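Local coordinates for protein immunomodulatory active chitinase (Trichuris suis, PDB 6G9C) that probably hydrolyses chitin, as a secreted class II chitinase of glycoside hydrolase family 18, and has immunomodulatory properties in inflammatory lung disease, at residues A68-N73 with L107-W112; D146-D151 with L186-A191; D345-M350 with Y388-L393. One frame throughout, in Å; residues are numbered along the deposited sequence.

Contacts 1 and 2 join neighbouring strands of the (β/α)8 barrel expected of glycoside hydrolase family 18, their centres about 11 Å apart. They carry the SxGG and DxxDxDxE motifs, which in this family line the catalytic cleft. At their shared border S108 OG lies 2.7 Å from D149 OD2, and F69 CE1 lies 3.4 Å from D151 OD2. Bound ethanediol, probably from the crystallisation liquor, lies about 4 Å from the F69 side chain and likewise from that of D151, consistent with a pocket. Contact 3 sets the first turn of helix 347-360 against the lead-in to helix 392-398, its nearest atoms about 13 Å from contact 1 and 15 Å from contact 2.

Contact 1 (A68-N73 with L107-W112); sequences AFAKLN and LSLGGW
The carbonyl oxygen of S108 is held by two groups of the adjoining strand: A70 N donates a nearly straight hydrogen bond (2.9 Å, 168° at the hydrogen), and the CA-H of F69 adds a weaker contact. Further on the segments diverge, their axes 60° apart, and a water spans the widening gap. This water donates to A70 O across 2.7 Å. It also accepts from G110 N across 2.9 Å.

F69 follows a cis peptide bond, and its ring is sandwiched. The methyl of its predecessor A68 covers the centre of one face, and G110 O covers the opposite face, 3.5 Å above the plane. With no side chain, G111 can bring its CA to 3.5 Å from F69 CZ; the backbone angles of G110 and G111 are likewise ones that suit glycine. S108, G110 and G111 form the SxGG sequence familiar in family 18 chitinases.

A70 is small enough to bed its methyl against L107, A70 CB lying 3.7 Å from L107 CD2. L109 has CG anti to its backbone N (chi1 -174°), which brings CD1 to 3.4 Å from A70 O and CD2 beside L72 CB.

L72 and L109 also rest on F132 of helix 126-142, while strand 34-40 borders strand 64-72 and strand 147-151 borders strand 104-110.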
# COMPACT_ATOMS: atom_id res chain seq x y z
N ALA A 68 9.93 8.85 12.82
CA ALA A 68 10.15 9.39 14.16
C ALA A 68 9.08 10.43 14.49
O ALA A 68 8.93 11.41 13.75
CB ALA A 68 11.54 10.01 14.27
N PHE A 69 8.33 10.25 15.60
CA PHE A 69 8.33 9.10 16.52
C PHE A 69 6.90 8.74 16.89
O PHE A 69 6.01 9.59 16.85
CB PHE A 69 9.05 9.40 17.84
CG PHE A 69 10.53 9.60 17.71
CD1 PHE A 69 11.38 8.53 17.52
CD2 PHE A 69 11.07 10.88 17.85
CE1 PHE A 69 12.76 8.72 17.43
CE2 PHE A 69 12.45 11.09 17.76
CZ PHE A 69 13.29 10.00 17.54
N ALA A 70 6.67 7.50 17.32
CA ALA A 70 5.45 7.19 18.05
C ALA A 70 5.61 7.61 19.51
O ALA A 70 6.67 8.09 19.94
CB ALA A 70 5.12 5.70 17.94
N LYS A 71 4.55 7.41 20.29
CA LYS A 71 4.49 7.81 21.69
C LYS A 71 4.36 6.57 22.56
O LYS A 71 3.51 5.71 22.30
CB LYS A 71 3.30 8.75 21.92
CG LYS A 71 2.87 8.93 23.35
CD LYS A 71 3.74 9.93 24.07
CE LYS A 71 2.98 10.57 25.22
NZ LYS A 71 3.83 11.54 25.96
N LEU A 72 5.20 6.48 23.61
CA LEU A 72 5.06 5.46 24.66
C LEU A 72 4.37 6.09 25.86
O LEU A 72 4.96 6.91 26.56
CB LEU A 72 6.42 4.88 25.06
CG LEU A 72 6.41 3.81 26.16
CD1 LEU A 72 5.59 2.61 25.72
CD2 LEU A 72 7.83 3.39 26.53
N ASN A 73 3.12 5.69 26.10
CA ASN A 73 2.33 6.23 27.19
C ASN A 73 2.85 5.72 28.54
O ASN A 73 3.63 4.77 28.62
CB ASN A 73 0.86 5.85 27.03
CG ASN A 73 0.21 6.56 25.87
OD1 ASN A 73 0.39 7.76 25.68
ND2 ASN A 73 -0.58 5.82 25.10
N LEU A 107 8.40 2.08 12.15
CA LEU A 107 8.01 3.05 13.16
C LEU A 107 9.08 3.12 14.24
O LEU A 107 9.45 2.09 14.81
CB LEU A 107 6.66 2.66 13.79
CG LEU A 107 6.10 3.62 14.85
CD1 LEU A 107 5.87 5.03 14.23
CD2 LEU A 107 4.81 3.04 15.42
N SER A 108 9.57 4.33 14.53
CA SER A 108 10.55 4.54 15.58
C SER A 108 9.88 5.00 16.86
O SER A 108 8.88 5.73 16.84
CB SER A 108 11.60 5.58 15.15
OG SER A 108 12.42 5.09 14.09
N LEU A 109 10.44 4.56 18.00
CA LEU A 109 9.94 4.90 19.32
C LEU A 109 11.10 5.35 20.20
O LEU A 109 12.13 4.68 20.27
CB LEU A 109 9.22 3.70 19.97
CG LEU A 109 8.55 4.04 21.28
CD1 LEU A 109 7.37 4.97 21.00
CD2 LEU A 109 8.08 2.76 21.98
N GLY A 110 10.91 6.47 20.89
CA GLY A 110 11.93 6.95 21.79
C GLY A 110 12.50 8.28 21.32
O GLY A 110 11.75 9.25 21.14
N GLY A 111 13.81 8.33 21.11
CA GLY A 111 14.48 9.58 20.80
C GLY A 111 14.93 10.30 22.05
O GLY A 111 14.64 9.91 23.19
N TRP A 112 15.66 11.40 21.84
CA TRP A 112 16.32 12.09 22.95
C TRP A 112 15.30 12.72 23.90
O TRP A 112 15.41 12.57 25.12
CB TRP A 112 17.28 13.16 22.41
CG TRP A 112 18.03 13.86 23.50
CD1 TRP A 112 17.82 15.13 23.96
CD2 TRP A 112 19.10 13.32 24.28
NE1 TRP A 112 18.70 15.41 24.99
CE2 TRP A 112 19.50 14.32 25.20
CE3 TRP A 112 19.76 12.09 24.30
CZ2 TRP A 112 20.53 14.12 26.12
CZ3 TRP A 112 20.79 11.89 25.21
CH2 TRP A 112 21.16 12.90 26.11
O HOH W 1 8.76 8.30 21.57

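Contact 2 (D146-D151 with L186-A191); sequences DGFDLD and LLFTAA
The F148 and F188 side chains run alongside each other, F148 CD2 3.8 Å from F188 CE1, the approach to the F148 ring oblique. One face of the F148 ring looks onto the backbone N of L150, offset toward the rim. At the edge of the F188 ring, in its plane, sits F148 O, and L150 CB is also near that edge. Both phenylalanines hold CG anti to the backbone N (176° and 179°), which sends the rings toward the outer helices: F148 onto F174 of helix 160-181 and F132, L136 and L140 of helix 126-142, F188 onto I170. Large aromatic side chains suit this layer between barrel and helices.

The backbones form a regular parallel ladder. L187 N donates to D146 O, F148 N to L187 O, T189 N to F148 O, and L150 N to T189 O. A191 N closes the series on L150 O, with a weak second bond to D151 OD1. G147, lacking a CB, lets L187 CB pack 4.0 Å from its CA.

Strand 147-151, helix 160-181 and strand 187-193 make a beta-alpha-beta unit of the barrel. D146, D149 and D151 belong to the DxxDxDxE signature, whose final glutamate, here E153, is the catalytic acid in family 18.

The opposite face carries L187, D149 and T189, with F66 nearby. T189 OG1 donates to D149 OD1 at 2.7 Å, on the anti side and 25° out of the carboxylate plane. D149 OD2 lies 2.6 Å from D151 OD1 and is hydrogen-bonded to Y38 OH and S108 OG. Just before the strand, D146 forms a salt bridge with K97.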
# COMPACT_ATOMS: atom_id res chain seq x y z
N ASP A 146 6.07 -1.81 8.27
CA ASP A 146 6.90 -2.95 7.91
C ASP A 146 7.83 -3.38 9.04
O ASP A 146 8.50 -4.40 8.91
CB ASP A 146 7.74 -2.60 6.68
CG ASP A 146 6.89 -2.35 5.46
OD1 ASP A 146 6.14 -3.28 5.07
OD2 ASP A 146 6.92 -1.22 4.93
N GLY A 147 7.92 -2.60 10.11
CA GLY A 147 8.90 -2.92 11.13
C GLY A 147 8.90 -1.89 12.24
O GLY A 147 8.15 -0.92 12.22
N PHE A 148 9.78 -2.14 13.21
CA PHE A 148 9.89 -1.36 14.43
C PHE A 148 11.35 -0.99 14.66
O PHE A 148 12.24 -1.83 14.48
CB PHE A 148 9.38 -2.16 15.64
CG PHE A 148 9.56 -1.44 16.95
CD1 PHE A 148 9.02 -0.19 17.14
CD2 PHE A 148 10.25 -2.04 17.99
CE1 PHE A 148 9.17 0.48 18.36
CE2 PHE A 148 10.42 -1.39 19.22
CZ PHE A 148 9.87 -0.12 19.39
N ASP A 149 11.59 0.26 15.04
CA ASP A 149 12.93 0.79 15.31
C ASP A 149 12.96 1.33 16.74
O ASP A 149 12.28 2.32 17.05
CB ASP A 149 13.29 1.87 14.27
CG ASP A 149 14.62 2.53 14.56
OD1 ASP A 149 15.64 1.81 14.60
OD2 ASP A 149 14.63 3.77 14.71
N LEU A 150 13.72 0.66 17.61
CA LEU A 150 13.78 0.99 19.03
C LEU A 150 14.88 2.02 19.26
O LEU A 150 16.05 1.73 19.03
CB LEU A 150 14.03 -0.28 19.84
CG LEU A 150 14.18 -0.13 21.36
CD1 LEU A 150 12.94 0.54 21.96
CD2 LEU A 150 14.39 -1.52 21.97
N ASP A 151 14.49 3.23 19.71
CA ASP A 151 15.45 4.32 19.91
C ASP A 151 15.49 4.75 21.36
O ASP A 151 15.32 5.94 21.67
CB ASP A 151 15.11 5.52 19.02
CG ASP A 151 15.12 5.19 17.53
OD1 ASP A 151 15.55 4.07 17.16
OD2 ASP A 151 14.70 6.06 16.72
N LEU A 186 7.70 -8.73 10.76
CA LEU A 186 8.10 -7.34 10.90
C LEU A 186 9.61 -7.24 11.11
O LEU A 186 10.22 -8.07 11.79
CB LEU A 186 7.36 -6.72 12.08
CG LEU A 186 5.86 -6.58 11.87
CD1 LEU A 186 5.13 -6.57 13.21
CD2 LEU A 186 5.60 -5.29 11.10
N LEU A 187 10.21 -6.22 10.49
CA LEU A 187 11.61 -5.89 10.73
C LEU A 187 11.79 -5.30 12.13
O LEU A 187 10.86 -4.75 12.72
CB LEU A 187 12.11 -4.91 9.68
CG LEU A 187 12.05 -5.46 8.25
CD1 LEU A 187 12.34 -4.36 7.22
CD2 LEU A 187 13.01 -6.63 8.10
N PHE A 188 13.01 -5.40 12.64
CA PHE A 188 13.28 -4.96 14.01
C PHE A 188 14.69 -4.40 14.04
O PHE A 188 15.66 -5.14 13.87
CB PHE A 188 13.10 -6.10 15.00
CG PHE A 188 13.39 -5.72 16.43
CD1 PHE A 188 13.22 -4.42 16.88
CD2 PHE A 188 13.83 -6.68 17.34
CE1 PHE A 188 13.49 -4.08 18.21
CE2 PHE A 188 14.10 -6.35 18.66
CZ PHE A 188 13.93 -5.06 19.10
N THR A 189 14.80 -3.10 14.27
CA THR A 189 16.09 -2.42 14.31
C THR A 189 16.18 -1.61 15.59
O THR A 189 15.22 -1.48 16.35
CB THR A 189 16.28 -1.51 13.08
OG1 THR A 189 15.29 -0.46 13.09
CG2 THR A 189 16.14 -2.33 11.77
N ALA A 190 17.36 -1.03 15.83
CA ALA A 190 17.52 -0.11 16.95
C ALA A 190 18.55 0.95 16.58
O ALA A 190 19.53 0.66 15.89
CB ALA A 190 17.96 -0.83 18.23
N ALA A 191 18.31 2.18 17.03
CA ALA A 191 19.32 3.23 16.96
C ALA A 191 20.09 3.20 18.28
O ALA A 191 19.48 3.14 19.35
CB ALA A 191 18.70 4.61 16.73

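Contact 3 (D345-M350 with Y388-L393); sequences DDVESM and YPLISL
Apolar contacts between V347 and M350 on one side and P389, L390 and L393 on the other carry most of the meeting of the two segments. L390 works with both branches: CD2 presses on the first turn of helix 347-360, 3.4 Å from V347 N, while CD1 points to D345 O. V347 crosses L390 obliquely, V347 CG2 lying 3.7 Å from L390 CD2 and also touching P389. Its other methyl, CG1, faces L393 CD1, the two side chains crossing at about a right angle. That same L393 CD1 reaches 3.5 Å from M350 CB, so a single methyl touches residues i and i+3 of the helix. M350 bends at chi2 (-78°) and chi3 (-114°), which brings CE to 3.7 Å from L390 CB; an unbranched, flexible chain suits this path. Branched leucine and valine supply the compact methyl surfaces around it.

Polar bonds act within each segment and fix its shape. D346 is the N-cap of helix 347-360: its OD1 accepts from S349 N at 2.9 Å, nearly along the C-O axis. S349 OG in turn accepts from D346 N at 2.8 Å and donates to D345 OD2. In the other segment, S392 OG and S392 N reach Y388 O from opposite faces of its carbonyl plane, the hydroxyl at 2.6 Å.

Outside the two segments, D345 pairs with K353 and D346 with R324, while D373 accepts from the N-H groups of L390 and I391. Y311 of helix 311-319 touches D346, P389 and L390.

Reciprocal bonds between D346 and S349 define a capping box, here starting the helix that leads to barrel strand 364-368. Against that capped turn packs the lead-in to helix 392-398, consistent with the outer helical layer of a (β/α)8 barrel.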
# COMPACT_ATOMS: atom_id res chain seq x y z
N ASP A 345 27.75 18.96 7.98
CA ASP A 345 28.13 18.00 6.95
C ASP A 345 27.60 18.46 5.59
O ASP A 345 26.54 19.09 5.50
CB ASP A 345 27.62 16.59 7.29
CG ASP A 345 28.59 15.84 8.20
OD1 ASP A 345 28.51 16.03 9.44
OD2 ASP A 345 29.46 15.10 7.68
N ASP A 346 28.35 18.15 4.54
CA ASP A 346 28.00 18.64 3.22
C ASP A 346 28.31 17.55 2.20
O ASP A 346 28.59 16.40 2.56
CB ASP A 346 28.70 19.98 2.94
CG ASP A 346 30.22 19.85 2.75
OD1 ASP A 346 30.80 18.76 2.94
OD2 ASP A 346 30.85 20.88 2.39
N VAL A 347 28.28 17.92 0.92
CA VAL A 347 28.48 16.91 -0.12
C VAL A 347 29.87 16.29 0.00
O VAL A 347 30.03 15.07 -0.12
CB VAL A 347 28.25 17.50 -1.53
CG1 VAL A 347 28.65 16.47 -2.56
CG2 VAL A 347 26.79 17.87 -1.72
N GLU A 348 30.89 17.11 0.26
CA GLU A 348 32.24 16.56 0.38
C GLU A 348 32.36 15.64 1.60
O GLU A 348 33.00 14.58 1.51
CB GLU A 348 33.28 17.68 0.45
CG GLU A 348 33.33 18.58 -0.80
CD GLU A 348 33.96 17.90 -2.01
OE1 GLU A 348 34.18 16.67 -1.98
OE2 GLU A 348 34.24 18.61 -3.01
N SER A 349 31.80 16.03 2.74
CA SER A 349 31.93 15.17 3.92
C SER A 349 31.11 13.90 3.75
O SER A 349 31.56 12.81 4.15
CB SER A 349 31.53 15.92 5.20
OG SER A 349 30.13 16.15 5.29
N MET A 350 29.93 14.01 3.14
CA MET A 350 29.13 12.81 2.87
C MET A 350 29.83 11.89 1.89
O MET A 350 29.79 10.66 2.04
CB MET A 350 27.75 13.21 2.33
CG MET A 350 26.91 13.98 3.31
SD MET A 350 26.16 12.90 4.53
CE MET A 350 24.45 13.09 4.06
N TYR A 388 17.83 17.04 -2.78
CA TYR A 388 18.54 16.13 -1.89
C TYR A 388 20.01 15.99 -2.29
O TYR A 388 20.47 14.88 -2.60
CB TYR A 388 17.87 14.77 -1.88
CG TYR A 388 16.47 14.74 -1.31
CD1 TYR A 388 16.28 14.68 0.07
CD2 TYR A 388 15.35 14.75 -2.15
CE1 TYR A 388 15.02 14.63 0.60
CE2 TYR A 388 14.07 14.71 -1.62
CZ TYR A 388 13.92 14.64 -0.24
OH TYR A 388 12.66 14.59 0.33
N PRO A 389 20.77 17.09 -2.35
CA PRO A 389 22.19 16.96 -2.73
C PRO A 389 22.97 16.07 -1.77
O PRO A 389 23.92 15.39 -2.19
CB PRO A 389 22.70 18.42 -2.69
CG PRO A 389 21.77 19.11 -1.73
CD PRO A 389 20.43 18.47 -1.95
N LEU A 390 22.60 16.05 -0.49
CA LEU A 390 23.29 15.20 0.47
C LEU A 390 22.78 13.75 0.40
O LEU A 390 23.57 12.82 0.23
CB LEU A 390 23.11 15.74 1.89
CG LEU A 390 23.59 17.16 2.16
CD1 LEU A 390 23.66 17.43 3.65
CD2 LEU A 390 24.93 17.39 1.50
N ILE A 391 21.47 13.56 0.54
CA ILE A 391 20.96 12.20 0.74
C ILE A 391 21.06 11.37 -0.54
O ILE A 391 21.26 10.15 -0.48
CB ILE A 391 19.52 12.28 1.30
CG1 ILE A 391 19.55 13.00 2.65
CG2 ILE A 391 18.91 10.89 1.49
CD1 ILE A 391 18.20 13.29 3.22
N SER A 392 20.99 12.01 -1.73
CA SER A 392 21.17 11.30 -2.99
C SER A 392 22.48 10.53 -3.06
O SER A 392 22.58 9.57 -3.84
CB SER A 392 21.16 12.27 -4.19
OG SER A 392 19.96 13.00 -4.25
N LEU A 393 23.49 10.94 -2.28
CA LEU A 393 24.80 10.30 -2.36
C LEU A 393 24.76 8.84 -1.92
O LEU A 393 25.64 8.07 -2.31
CB LEU A 393 25.81 11.07 -1.50
CG LEU A 393 26.16 12.46 -2.08
CD1 LEU A 393 26.97 13.28 -1.09
CD2 LEU A 393 26.89 12.32 -3.39